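Local structure of uncharacterized protein (5EUR) at the interface of chains A and B. The protein is of unknown function, with a possible link to glutathione S-transferases. Sequence-based numbering; all coordinates share one arbitrary frame. Chains: chain A/B, Uncharacterized protein.

Contact 1: the interface of chains A and B. Residues chain A 33-34, 37-38, 41; chain B 5, 35, 38-39, 42.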
loop_
_atom_site.group_PDB
_atom_site.type_symbol
_atom_site.label_atom_id
_atom_site.label_comp_id
_atom_site.label_asym_id
_atom_site.label_seq_id
_atom_site.Cartn_x
_atom_site.Cartn_y
_atom_site.Cartn_z
ATOM N N GLU A 33 4.818 -0.182 -9.036
ATOM C CA GLU A 33 4.581 -1.600 -9.287
ATOM C C GLU A 33 3.542 -2.206 -8.343
ATOM O O GLU A 33 2.781 -3.094 -8.754
ATOM C CB GLU A 33 5.891 -2.377 -9.154
ATOM C CG GLU A 33 6.997 -1.925 -10.111
ATOM C CD GLU A 33 6.825 -2.474 -11.509
ATOM O OE1 GLU A 33 5.865 -3.230 -11.742
ATOM O OE2 GLU A 33 7.657 -2.139 -12.378
ATOM N N ILE A 34 3.506 -1.774 -7.076
ATOM C CA ILE A 34 2.562 -2.347 -6.115
ATOM C C ILE A 34 1.366 -1.421 -5.879
ATOM O O ILE A 34 0.205 -1.818 -6.060
ATOM C CB ILE A 34 3.260 -2.666 -4.777
ATOM C CG1 ILE A 34 4.413 -3.652 -4.987
ATOM C CG2 ILE A 34 2.249 -3.207 -3.770
ATOM C CD1 ILE A 34 3.974 -5.077 -5.235
ATOM N N THR A 37 -0.821 -0.204 -9.154
ATOM C CA THR A 37 -1.469 -1.379 -9.718
ATOM C C THR A 37 -2.638 -1.817 -8.848
ATOM O O THR A 37 -3.725 -2.121 -9.354
ATOM C CB THR A 37 -0.446 -2.504 -9.840
ATOM O OG1 THR A 37 0.678 -2.039 -10.612
ATOM C CG2 THR A 37 -1.071 -3.725 -10.504
ATOM N N THR A 38 -2.444 -1.813 -7.528
ATOM C CA THR A 38 -3.511 -2.268 -6.642
ATOM C C THR A 38 -4.656 -1.261 -6.598
ATOM O O THR A 38 -5.830 -1.655 -6.580
ATOM C CB THR A 38 -2.945 -2.543 -5.249
ATOM O OG1 THR A 38 -1.816 -3.438 -5.374
ATOM C CG2 THR A 38 -4.026 -3.195 -4.380
ATOM N N ASN A 41 -6.579 -1.904 -9.892
ATOM C CA ASN A 41 -7.338 -3.155 -9.810
ATOM C C ASN A 41 -8.550 -3.012 -8.898
ATOM O O ASN A 41 -9.627 -3.556 -9.180
ATOM C CB ASN A 41 -6.436 -4.294 -9.315
ATOM C CG ASN A 41 -5.609 -4.904 -10.434
ATOM O OD1 ASN A 41 -5.957 -4.764 -11.595
ATOM N ND2 ASN A 41 -4.534 -5.611 -10.083
ATOM N N TYR B 5 0.770 -8.162 -11.832
ATOM C CA TYR B 5 1.960 -7.575 -11.253
ATOM C C TYR B 5 3.180 -8.194 -11.928
ATOM O O TYR B 5 3.144 -9.338 -12.395
ATOM C CB TYR B 5 2.006 -7.826 -9.735
ATOM C CG TYR B 5 0.847 -7.213 -8.968
ATOM C CD1 TYR B 5 1.001 -6.006 -8.292
ATOM C CD2 TYR B 5 -0.398 -7.838 -8.914
ATOM C CE1 TYR B 5 -0.071 -5.426 -7.607
ATOM C CE2 TYR B 5 -1.457 -7.272 -8.229
ATOM C CZ TYR B 5 -1.280 -6.074 -7.565
ATOM O OH TYR B 5 -2.336 -5.505 -6.893
ATOM N N VAL B 35 -0.935 -5.267 2.745
ATOM C CA VAL B 35 -0.611 -5.091 1.333
ATOM C C VAL B 35 -1.026 -6.318 0.527
ATOM O O VAL B 35 -1.752 -6.203 -0.470
ATOM C CB VAL B 35 0.885 -4.771 1.156
ATOM C CG1 VAL B 35 1.188 -4.556 -0.335
ATOM C CG2 VAL B 35 1.253 -3.529 1.936
ATOM N N THR B 38 -4.755 -6.937 0.236
ATOM C CA THR B 38 -5.411 -5.995 -0.675
ATOM C C THR B 38 -5.093 -6.304 -2.137
ATOM O O THR B 38 -5.968 -6.180 -3.006
ATOM C CB THR B 38 -5.004 -4.566 -0.311
ATOM O OG1 THR B 38 -5.245 -4.365 1.092
ATOM C CG2 THR B 38 -5.857 -3.554 -1.104
ATOM N N MET B 39 -3.848 -6.684 -2.430
ATOM C CA MET B 39 -3.513 -7.099 -3.793
ATOM C C MET B 39 -4.411 -8.243 -4.238
ATOM O O MET B 39 -5.019 -8.216 -5.327
ATOM C CB MET B 39 -2.045 -7.526 -3.874
ATOM C CG MET B 39 -1.025 -6.391 -3.666
ATOM S SD MET B 39 0.654 -7.019 -3.387
ATOM C CE MET B 39 0.968 -7.848 -4.953
ATOM N N SER B 42 -8.006 -7.298 -4.748
ATOM C CA SER B 42 -8.165 -6.506 -5.964
ATOM C C SER B 42 -8.139 -7.364 -7.226
ATOM O O SER B 42 -8.532 -6.867 -8.296
ATOM C CB SER B 42 -7.093 -5.408 -6.032
ATOM O OG SER B 42 -5.868 -5.915 -6.558
HETATM O O HOH W 1 -10.252 -5.978 -10.231
#
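B:Tyr5 lays its ring against one side of helix 28-43 of chain A and ends in a hydrogen bond: its phenol OH lies 2.6 Å from the hydroxyl OG1 of A:Thr38, with the donor not settled by the geometry. The same OG1 also bonds back to its own helix. It stands beside the backbone N (chi1 -53°), from where it donates to the carbonyl O of A:Ile34 at 2.7 Å, and so is shared between that carbonyl and the phenol. A:Thr37 likewise donates through OG1 to A:Glu33 O, from above the carbonyl plane, which leaves its methyl pointing to chain B.

That methyl, CG2, sits over one face of the tyrosine ring, offset toward the rim and 3.8 Å from the centroid, a CH-pi contact; the two side chains run past each other in opposite directions. The other face is covered from within chain B by the methyl CE of B:Met39, over the ring centre, so the aromatic plate is clamped between two methyls. A threonine suits such a place because one branch can bond to the helix while the other packs.

Apolar contacts continue along the helices. CG2 of A:Ile34 meets CG1 of B:Val35 at 3.8 Å, the side chains crossing near a right angle, and its CD1 reaches the bent end of B:Met39. A:Thr38 and B:Thr38 meet methyl to methyl, the side chains crossing at about a right angle, CG2 to CG2 at 3.8 Å. Small B:Ser42 lets A:Asn41 come near, CB to CB at 3.5 Å, its own hydroxyl folded back onto B:Met39 O. A water joins the carbonyl oxygens of A:Asn41 and B:Ser42.

Helix 28-43 of chain A thus packs against helix 28-42 of chain B, a helix-to-helix contact between two copies of one protein that may or may not form in solution, with the N-terminal loop carrying B:Tyr5 beside them.

Contact 2: the interface of chains A and B. Residues chain A 119, 123, 126-127; chain B 18, 20, 23, 25.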
loop_
_atom_site.group_PDB
_atom_site.type_symbol
_atom_site.label_atom_id
_atom_site.label_comp_id
_atom_site.label_asym_id
_atom_site.label_seq_id
_atom_site.Cartn_x
_atom_site.Cartn_y
_atom_site.Cartn_z
ATOM N N ARG A 119 23.101 3.533 2.072
ATOM C CA ARG A 119 21.805 2.944 2.372
ATOM C C ARG A 119 21.981 1.484 2.189
ATOM O O ARG A 119 21.463 0.708 2.932
ATOM C CB ARG A 119 20.689 3.457 1.524
ATOM C CG ARG A 119 19.427 2.738 1.881
ATOM C CD ARG A 119 18.186 3.552 1.654
ATOM N NE ARG A 119 17.120 2.667 1.232
ATOM C CZ ARG A 119 15.879 2.769 1.624
ATOM N NH1 ARG A 119 15.538 3.747 2.465
ATOM N NH2 ARG A 119 14.992 1.894 1.183
ATOM N N LEU A 123 21.185 -2.189 4.134
ATOM C CA LEU A 123 20.295 -3.185 3.584
ATOM C C LEU A 123 21.021 -4.500 3.451
ATOM O O LEU A 123 20.446 -5.533 3.586
ATOM C CB LEU A 123 19.757 -2.758 2.235
ATOM C CG LEU A 123 18.748 -1.633 2.174
ATOM C CD1 LEU A 123 18.422 -1.329 0.756
ATOM C CD2 LEU A 123 17.490 -1.927 2.950
ATOM N N ARG A 126 20.873 -6.406 6.600
ATOM C CA ARG A 126 19.558 -6.926 6.958
ATOM C C ARG A 126 19.063 -7.994 5.990
ATOM O O ARG A 126 18.401 -8.946 6.415
ATOM C CB ARG A 126 18.534 -5.785 7.034
ATOM C CG ARG A 126 18.697 -4.887 8.253
ATOM C CD ARG A 126 17.486 -3.977 8.459
ATOM N NE ARG A 126 16.249 -4.729 8.680
ATOM C CZ ARG A 126 15.962 -5.394 9.797
ATOM N NH1 ARG A 126 16.834 -5.410 10.796
ATOM N NH2 ARG A 126 14.806 -6.044 9.918
ATOM N N PHE A 127 19.369 -7.861 4.699
ATOM C CA PHE A 127 18.842 -8.757 3.681
ATOM C C PHE A 127 19.926 -9.536 2.951
ATOM O O PHE A 127 19.604 -10.328 2.057
ATOM C CB PHE A 127 17.994 -7.967 2.664
ATOM C CG PHE A 127 16.835 -7.228 3.286
ATOM C CD1 PHE A 127 15.612 -7.858 3.486
ATOM C CD2 PHE A 127 16.973 -5.909 3.688
ATOM C CE1 PHE A 127 14.553 -7.181 4.073
ATOM C CE2 PHE A 127 15.912 -5.230 4.274
ATOM C CZ PHE A 127 14.703 -5.875 4.464
ATOM N N THR B 18 11.231 -7.345 8.799
ATOM C CA THR B 18 10.888 -6.503 7.658
ATOM C C THR B 18 11.071 -7.269 6.356
ATOM O O THR B 18 11.727 -8.317 6.297
ATOM C CB THR B 18 11.721 -5.210 7.605
ATOM O OG1 THR B 18 13.108 -5.535 7.461
ATOM C CG2 THR B 18 11.508 -4.363 8.859
ATOM N N LEU B 20 11.855 -6.301 2.056
ATOM C CA LEU B 20 12.292 -5.326 1.069
ATOM C C LEU B 20 11.554 -5.678 -0.209
ATOM O O LEU B 20 11.781 -6.749 -0.785
ATOM C CB LEU B 20 13.805 -5.371 0.868
ATOM C CG LEU B 20 14.405 -4.318 -0.058
ATOM C CD1 LEU B 20 14.302 -2.930 0.571
ATOM C CD2 LEU B 20 15.849 -4.692 -0.338
ATOM N N GLY B 23 12.542 -2.244 -3.507
ATOM C CA GLY B 23 13.344 -1.182 -2.932
ATOM C C GLY B 23 12.751 -0.495 -1.718
ATOM O O GLY B 23 13.394 0.411 -1.165
ATOM N N GLU B 25 11.426 -0.799 2.166
ATOM C CA GLU B 25 11.422 -1.619 3.371
ATOM C C GLU B 25 10.107 -1.407 4.121
ATOM O O GLU B 25 9.675 -0.269 4.334
ATOM C CB GLU B 25 12.621 -1.300 4.271
ATOM C CG GLU B 25 12.773 -2.315 5.419
ATOM C CD GLU B 25 14.135 -2.271 6.107
ATOM O OE1 GLU B 25 14.912 -1.319 5.865
ATOM O OE2 GLU B 25 14.424 -3.198 6.895
HETATM O O HOH W 2 12.810 1.749 2.522
#
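B:Glu25 reaches from strand 24-27 to A:Arg126 near the end of helix 119-127, forming a salt bridge in this protein of the DUF6971 family. Its CG is anti to the backbone N (chi1 -170°) and the chain runs on extended, which carries the carboxylate out to the helix. OE2 takes NE of A:Arg126 at 3.0 Å, nearly along its C-O axis. This hydrogen bond is bent, 134° at H, and OE2 is tilted out of the guanidinium plane. The same oxygen accepts the hydroxyl OG1 of B:Thr18 at 2.7 Å through its anti lone pair, so two donors grip it. B:Thr18 is in turn an acceptor: NH2 of A:Arg126 points to its OG1 at 3.0 Å, in the guanidinium plane and fairly straight, 163° at H. A long arginine with several N-H groups can address both partners at once, and the nearby positive charge probably helps keep the carboxylate ionised.

B:Leu20, on strand 18-21, buries as much surface as B:Glu25 and serves the apolar half. Its CB lies over the centre of the A:Phe127 ring, 3.8 Å from the centroid, while its CD1 comes to within 4.1 Å of CD2 of A:Leu123, those two side chains crossing at about a right angle.

That methyl of A:Leu123, CD2, touches B:Glu25 as well, lying 3.9 Å from OE1 of the acid. A:Phe127 presents an edge to the carboxylate, with CD of B:Glu25 in the ring plane and the two planes steeply turned against each other; the slightly positive rim of the ring may suit a carboxylate there.

At the N-terminal start of the helix, A:Arg119 brings NH2 close to the carbonyl O of B:Gly23, and one water links this nitrogen to the backbone N of B:Glu25. B:Gly23, with a positive phi, sits in the turn between the two strands.

About 20 Å separates the centres of contact 1 and contact 2, and they share no residue. In chain A, contact 1 draws on helix 28-43 and contact 2 on the final helix 119-127; in chain B, strand 24-27, the second strand of the hairpin, leads directly into helix 28-42 of contact 1. The helix assigned to chain A appears to reach across to chain B, though part of the chain is not modelled and the connection is not traced. Unlike segments pair in contact 2, helix against hairpin, and the two chains depart from strict two-fold symmetry. The assembly of three copies may not be the biological one.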